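PDB 6V6Y: bifunctional protein FolD from Thermus thermophilus, which probably catalyses the NADP-dependent oxidation of 5,10-methylenetetrahydrofolate to 5,10-methenyltetrahydrofolate and its hydrolysis to 10-formyltetrahydrofolate. Local coordinates for residues Q4-H9 / V143-H148; E10-V15 / T261-M266. All blocks are in the same frame, centred on the assembly; numbering follows the deposited sequence.

In the fold
Both contacts are buried and both use helix 8-24, contact 1 at its very start and contact 2 one turn further on. Contact 1 sets the turn between strand 4-5 and that helix against helix 137-148, so it belongs to the edge of the six-stranded parallel sheet. Contact 2 pairs the same helix with helix 257-276. Apolar packing carries both across their segments: the two methyls of one leucine on a strand-to-helix turn and the helix's first residue in contact 1, alanines, a valine and a methionine sulfur between helices in contact 2. Contact 2 also adds a polar bond from Thr261 to NADP. Their centres lie about 10 Å apart, and Arg144 CZ packs 3.7 Å from Val15 CG2.

Contact 1: Q4-H9 / V143-H148; sequences QVLSGH and VRLLKH
At the edge of the Rossmann-like nucleotide-binding domain, Leu6, in the turn after strand 4-5, and Gly8, the first residue of helix 8-24, face Leu145 of helix 137-148. Leu145 meets them with its two methyls, one going to Leu6 and the other to Gly8. CD2 reaches the base of the Leu6 side chain, 4.2 Å from Leu6 CB. The other methyl goes to the backbone: Leu145 CD1 lies 4.2 Å from Gly8 CA, the bare alpha carbon of glycine. Leu145 holds its CG opposite the backbone nitrogen (chi1 -178°), which sends the fork out from the helix toward the turn. Gly8 CA and Leu145 CA, 7.0 Å apart, are the nearest alpha carbons across the segments.

Contact across the segments is purely apolar, and 139 Å² of surface is buried between them, counting both sides. The polar work is done nearby. Ser7 is the N-cap of helix 8-24, where its OG accepts a weak, bent bond from His9 N (3.3 Å, 127° at the hydrogen). The Ser7 carbonyl oxygen is bonded to the hydroxyl of Tyr149, just past the end of helix 137-148, so the turn and that helix's end are also tied by a hydrogen bond. Backbone hydrogen bonding between Leu6 and Leu250, in strand 249-250, holds the turn to the neighbouring strand. Leu145 also touches Met260 of helix 257-276, so it sits where three helices converge.

Here the first strand of the chain adds an outer parallel strand to the sheet of the nucleotide-binding domain, with one helix of that domain packed against the turn from strand to helix: a layered alpha/beta packing characteristic of Rossmann-type domains.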
loop_
_atom_site.group_PDB
_atom_site.type_symbol
_atom_site.label_atom_id
_atom_site.label_comp_id
_atom_site.label_asym_id
_atom_site.label_seq_id
_atom_site.Cartn_x
_atom_site.Cartn_y
_atom_site.Cartn_z
ATOM N N GLN A 4 -19.796 23.661 -7.794
ATOM C CA GLN A 4 -18.981 24.537 -6.960
ATOM C C GLN A 4 -17.509 24.376 -7.324
ATOM O O GLN A 4 -17.077 23.313 -7.788
ATOM C CB GLN A 4 -19.174 24.217 -5.477
ATOM C CG GLN A 4 -20.563 23.843 -5.055
ATOM C CD GLN A 4 -20.614 23.588 -3.564
ATOM O OE1 GLN A 4 -19.656 23.887 -2.855
ATOM N NE2 GLN A 4 -21.722 23.042 -3.080
ATOM N N VAL A 5 -16.721 25.426 -7.109
ATOM C CA VAL A 5 -15.287 25.332 -7.348
ATOM C C VAL A 5 -14.611 25.121 -5.992
ATOM O O VAL A 5 -14.683 25.966 -5.093
ATOM C CB VAL A 5 -14.745 26.543 -8.129
ATOM C CG1 VAL A 5 -15.699 26.894 -9.266
ATOM C CG2 VAL A 5 -14.508 27.747 -7.275
ATOM N N LEU A 6 -14.019 23.947 -5.804
ATOM C CA LEU A 6 -13.346 23.633 -4.543
ATOM C C LEU A 6 -11.977 24.278 -4.592
ATOM O O LEU A 6 -11.014 23.704 -5.112
ATOM C CB LEU A 6 -13.222 22.132 -4.324
ATOM C CG LEU A 6 -14.478 21.279 -4.398
ATOM C CD1 LEU A 6 -14.312 20.266 -5.504
ATOM C CD2 LEU A 6 -14.733 20.597 -3.075
ATOM N N SER A 7 -11.888 25.482 -4.036
ATOM C CA SER A 7 -10.628 26.199 -4.040
ATOM C C SER A 7 -9.657 25.573 -3.044
ATOM O O SER A 7 -10.013 25.308 -1.890
ATOM C CB SER A 7 -10.852 27.668 -3.697
ATOM O OG SER A 7 -9.601 28.303 -3.462
ATOM N N GLY A 8 -8.420 25.347 -3.483
ATOM C CA GLY A 8 -7.404 24.858 -2.566
ATOM C C GLY A 8 -6.868 25.915 -1.622
ATOM O O GLY A 8 -6.466 25.590 -0.497
ATOM N N HIS A 9 -6.875 27.190 -2.048
ATOM C CA HIS A 9 -6.334 28.264 -1.211
ATOM C C HIS A 9 -7.125 28.405 0.087
ATOM O O HIS A 9 -6.537 28.524 1.168
ATOM C CB HIS A 9 -6.301 29.584 -2.002
ATOM C CG HIS A 9 -5.263 29.596 -3.089
ATOM N ND1 HIS A 9 -5.582 29.657 -4.431
ATOM C CD2 HIS A 9 -3.912 29.485 -3.033
ATOM C CE1 HIS A 9 -4.470 29.621 -5.152
ATOM N NE2 HIS A 9 -3.444 29.516 -4.328
ATOM N N VAL A 143 -7.123 14.319 0.593
ATOM C CA VAL A 143 -8.003 13.904 1.685
ATOM C C VAL A 143 -8.444 15.119 2.503
ATOM O O VAL A 143 -9.641 15.337 2.735
ATOM C CB VAL A 143 -7.310 12.842 2.566
ATOM C CG1 VAL A 143 -8.171 12.521 3.772
ATOM C CG2 VAL A 143 -7.048 11.555 1.772
ATOM N N ARG A 144 -7.481 15.948 2.928
ATOM C CA ARG A 144 -7.820 17.113 3.742
ATOM C C ARG A 144 -8.762 18.051 3.005
ATOM O O ARG A 144 -9.732 18.555 3.590
ATOM C CB ARG A 144 -6.551 17.852 4.164
ATOM C CG ARG A 144 -6.816 19.219 4.784
ATOM C CD ARG A 144 -6.784 19.171 6.298
ATOM N NE ARG A 144 -7.264 20.422 6.879
ATOM C CZ ARG A 144 -6.827 20.935 8.024
ATOM N NH1 ARG A 144 -5.879 20.304 8.719
ATOM N NH2 ARG A 144 -7.331 22.089 8.471
ATOM N N LEU A 145 -8.513 18.277 1.713
ATOM C CA LEU A 145 -9.399 19.138 0.937
ATOM C C LEU A 145 -10.831 18.615 0.956
ATOM O O LEU A 145 -11.777 19.385 1.182
ATOM C CB LEU A 145 -8.885 19.280 -0.494
ATOM C CG LEU A 145 -9.690 20.208 -1.418
ATOM C CD1 LEU A 145 -8.761 20.904 -2.380
ATOM C CD2 LEU A 145 -10.761 19.426 -2.200
ATOM N N LEU A 146 -11.017 17.303 0.718
ATOM C CA LEU A 146 -12.372 16.751 0.706
ATOM C C LEU A 146 -13.039 16.893 2.069
ATOM O O LEU A 146 -14.223 17.245 2.158
ATOM C CB LEU A 146 -12.355 15.284 0.278
ATOM C CG LEU A 146 -11.931 15.005 -1.166
ATOM C CD1 LEU A 146 -11.415 13.547 -1.340
ATOM C CD2 LEU A 146 -13.068 15.283 -2.129
ATOM N N LYS A 147 -12.301 16.611 3.141
ATOM C CA LYS A 147 -12.883 16.761 4.468
ATOM C C LYS A 147 -13.144 18.224 4.796
ATOM O O LYS A 147 -14.112 18.534 5.498
ATOM C CB LYS A 147 -11.975 16.132 5.522
ATOM C CG LYS A 147 -11.970 14.589 5.493
ATOM C CD LYS A 147 -10.897 14.025 6.396
ATOM C CE LYS A 147 -11.483 13.227 7.557
ATOM N NZ LYS A 147 -10.365 12.544 8.294
ATOM N N HIS A 148 -12.301 19.133 4.302
ATOM C CA HIS A 148 -12.550 20.549 4.538
ATOM C C HIS A 148 -13.903 20.947 3.979
ATOM O O HIS A 148 -14.683 21.624 4.649
ATOM C CB HIS A 148 -11.440 21.404 3.925
ATOM C CG HIS A 148 -11.697 22.876 4.014
ATOM N ND1 HIS A 148 -11.261 23.646 5.073
ATOM C CD2 HIS A 148 -12.363 23.718 3.183
ATOM C CE1 HIS A 148 -11.646 24.897 4.889
ATOM N NE2 HIS A 148 -12.315 24.968 3.749
#

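Contact 2: E10-V15 / T261-M266; sequences EAAEAV and TVAMLM. With NAP (NADP nicotinamide-adenine-dinucleotide phosphate), chain B.
Val15 lies against Ala263 and Met264 with all three of its side-chain carbons. Starting at the branch point, Val15 CB sits 4.1 Å from the methyl carbon Ala263 CB. CG1, placed opposite the backbone nitrogen (chi1 176°), continues to the main chain of the other helix and comes 3.8 Å from Ala263 O, a van der Waals contact. The second methyl takes the other direction: Val15 CG2 meets the sulfur of Met264 at 4.0 Å. Met264 brings SD there because its chain is bent at both chi2 and chi3, and the two side chains run roughly perpendicular to each other.

One turn back, Ala12 CB touches Ala263 CB at 3.9 Å. Small residues on both helices let the backbones draw close at this point, with Ala12 CA 5.6 Å from Ala263 CA. The segments run nearly parallel, their directions differing by 9°. Helices 8-24 and 257-276 are the long pair that joins the catalytic and nucleotide-binding domains in this enzyme family. Tyr16 continues the packing, lying on Val262, Ala263 and Met266.

Elsewhere on helix 257-276, Thr261 turns to the cofactor: its OG1 donates a 2.7 Å hydrogen bond to O7N, the carboxamide oxygen of the NADP nicotinamide. That hydroxyl is also bonded to Thr138 OG1, on helix 137-148.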
loop_
_atom_site.group_PDB
_atom_site.type_symbol
_atom_site.label_atom_id
_atom_site.label_comp_id
_atom_site.label_asym_id
_atom_site.label_seq_id
_atom_site.Cartn_x
_atom_site.Cartn_y
_atom_site.Cartn_z
ATOM N N GLU A 10 -8.456 28.327 0.009
ATOM C CA GLU A 10 -9.260 28.420 1.222
ATOM C C GLU A 10 -8.976 27.254 2.157
ATOM O O GLU A 10 -8.864 27.440 3.374
ATOM C CB GLU A 10 -10.750 28.490 0.870
ATOM C CG GLU A 10 -11.159 29.778 0.131
ATOM C CD GLU A 10 -10.452 31.011 0.687
ATOM O OE1 GLU A 10 -10.781 31.411 1.835
ATOM O OE2 GLU A 10 -9.565 31.567 -0.017
ATOM N N ALA A 11 -8.859 26.041 1.611
ATOM C CA ALA A 11 -8.537 24.896 2.456
ATOM C C ALA A 11 -7.101 24.966 2.957
ATOM O O ALA A 11 -6.822 24.606 4.106
ATOM C CB ALA A 11 -8.775 23.588 1.700
ATOM N N ALA A 12 -6.171 25.422 2.111
ATOM C CA ALA A 12 -4.782 25.529 2.549
ATOM C C ALA A 12 -4.643 26.523 3.693
ATOM O O ALA A 12 -3.830 26.321 4.606
ATOM C CB ALA A 12 -3.888 25.941 1.377
ATOM N N GLU A 13 -5.435 27.606 3.660
ATOM C CA GLU A 13 -5.342 28.630 4.700
ATOM C C GLU A 13 -5.723 28.060 6.058
ATOM O O GLU A 13 -5.101 28.390 7.070
ATOM C CB GLU A 13 -6.230 29.835 4.357
ATOM C CG GLU A 13 -5.891 31.095 5.114
ATOM C CD GLU A 13 -4.432 31.497 4.927
ATOM O OE1 GLU A 13 -3.777 31.865 5.931
ATOM O OE2 GLU A 13 -3.928 31.428 3.778
ATOM N N ALA A 14 -6.731 27.186 6.106
ATOM C CA ALA A 14 -7.041 26.539 7.379
ATOM C C ALA A 14 -5.857 25.717 7.892
ATOM O O ALA A 14 -5.605 25.676 9.105
ATOM C CB ALA A 14 -8.296 25.675 7.254
ATOM N N VAL A 15 -5.098 25.075 6.993
ATOM C CA VAL A 15 -3.900 24.353 7.440
ATOM C C VAL A 15 -2.852 25.328 7.968
ATOM O O VAL A 15 -2.209 25.077 8.994
ATOM C CB VAL A 15 -3.304 23.481 6.317
ATOM C CG1 VAL A 15 -1.980 22.815 6.804
ATOM C CG2 VAL A 15 -4.296 22.432 5.827
ATOM N N THR A 261 -1.107 20.642 -1.788
ATOM C CA THR A 261 0.167 19.934 -1.756
ATOM C C THR A 261 1.223 20.735 -1.000
ATOM O O THR A 261 2.008 20.170 -0.228
ATOM C CB THR A 261 0.661 19.639 -3.173
ATOM O OG1 THR A 261 -0.307 18.850 -3.882
ATOM C CG2 THR A 261 2.019 18.880 -3.114
ATOM N N VAL A 262 1.271 22.052 -1.214
ATOM C CA VAL A 262 2.267 22.866 -0.513
ATOM C C VAL A 262 1.960 22.900 0.979
ATOM O O VAL A 262 2.850 22.716 1.821
ATOM C CB VAL A 262 2.327 24.287 -1.109
ATOM C CG1 VAL A 262 3.372 25.122 -0.369
ATOM C CG2 VAL A 262 2.641 24.237 -2.609
ATOM N N ALA A 263 0.686 23.115 1.325
ATOM C CA ALA A 263 0.296 23.237 2.727
ATOM C C ALA A 263 0.660 21.989 3.525
ATOM O O ALA A 263 1.129 22.086 4.667
ATOM C CB ALA A 263 -1.208 23.515 2.827
ATOM N N MET A 264 0.430 20.804 2.955
ATOM C CA MET A 264 0.697 19.594 3.720
ATOM C C MET A 264 2.181 19.281 3.793
ATOM O O MET A 264 2.604 18.580 4.718
ATOM C CB MET A 264 -0.075 18.400 3.137
ATOM C CG MET A 264 -1.552 18.675 2.913
ATOM S SD MET A 264 -2.441 19.145 4.400
ATOM C CE MET A 264 -2.147 17.755 5.434
ATOM N N LEU A 265 2.981 19.778 2.845
ATOM C CA LEU A 265 4.428 19.705 3.013
ATOM C C LEU A 265 4.881 20.552 4.203
ATOM O O LEU A 265 5.725 20.120 4.999
ATOM C CB LEU A 265 5.127 20.148 1.727
ATOM C CG LEU A 265 6.633 20.389 1.861
ATOM C CD1 LEU A 265 7.376 19.093 2.223
ATOM C CD2 LEU A 265 7.185 21.013 0.588
ATOM N N MET A 266 4.320 21.755 4.355
ATOM C CA MET A 266 4.638 22.548 5.540
ATOM C C MET A 266 4.188 21.813 6.797
ATOM O O MET A 266 4.899 21.803 7.812
ATOM C CB MET A 266 3.987 23.938 5.456
ATOM C CG MET A 266 4.442 24.725 4.243
ATOM S SD MET A 266 6.220 24.737 4.263
ATOM C CE MET A 266 6.577 24.680 2.530
HETATM P PA NAP B . 2.715 9.218 -13.295
HETATM O O1A NAP B . 3.594 10.102 -14.092
HETATM O O2A NAP B . 3.491 8.148 -12.628
HETATM O O5B NAP B . 1.562 8.603 -14.235
HETATM C C5B NAP B . 0.211 8.798 -13.884
HETATM C C4B NAP B . -0.595 7.517 -14.063
HETATM O O4B NAP B . -1.746 7.778 -14.840
HETATM C C3B NAP B . 0.181 6.416 -14.764
HETATM O O3B NAP B . 0.633 5.487 -13.806
HETATM C C2B NAP B . -0.794 5.794 -15.754
HETATM O O2B NAP B . -1.139 4.466 -15.420
HETATM C C1B NAP B . -2.033 6.679 -15.681
HETATM N N9A NAP B . -2.421 7.133 -17.031
HETATM C C8A NAP B . -1.684 7.935 -17.863
HETATM N N7A NAP B . -2.380 8.120 -19.008
HETATM C C5A NAP B . -3.551 7.453 -18.919
HETATM C C6A NAP B . -4.619 7.314 -19.797
HETATM N N6A NAP B . -4.590 7.909 -20.986
HETATM N N1A NAP B . -5.710 6.552 -19.430
HETATM C C2A NAP B . -5.732 5.939 -18.195
HETATM N N3A NAP B . -4.668 6.083 -17.327
HETATM C C4A NAP B . -3.590 6.824 -17.683
HETATM O O3 NAP B . 1.885 10.089 -12.226
HETATM P PN NAP B . 2.240 11.438 -11.423
HETATM O O1N NAP B . 3.690 11.436 -11.128
HETATM O O2N NAP B . 1.259 11.599 -10.327
HETATM O O5D NAP B . 1.950 12.562 -12.538
HETATM C C5D NAP B . 0.644 12.724 -13.044
HETATM C C4D NAP B . 0.290 14.201 -13.145
HETATM O O4D NAP B . 0.006 14.740 -11.865
HETATM C C3D NAP B . 1.449 14.998 -13.726
HETATM O O3D NAP B . 1.015 15.710 -14.860
HETATM C C2D NAP B . 1.851 15.966 -12.637
HETATM O O2D NAP B . 2.067 17.247 -13.179
HETATM C C1D NAP B . 0.653 15.986 -11.706
HETATM N N1N NAP B . 1.082 16.197 -10.311
HETATM C C2N NAP B . 0.615 17.285 -9.633
HETATM C C3N NAP B . 1.004 17.512 -8.320
HETATM C C7N NAP B . 0.399 18.649 -7.553
HETATM O O7N NAP B . 0.881 18.938 -6.262
HETATM N N7N NAP B . -0.582 19.353 -8.112
HETATM C C4N NAP B . 1.869 16.624 -7.693
HETATM C C5N NAP B . 2.336 15.519 -8.393
HETATM C C6N NAP B . 1.934 15.314 -9.709
HETATM P P2B NAP B . -0.115 3.241 -15.647
HETATM O O1X NAP B . 0.898 3.214 -14.527
HETATM O O2X NAP B . -0.901 1.952 -15.639
HETATM O O3X NAP B . 0.596 3.403 -16.969
#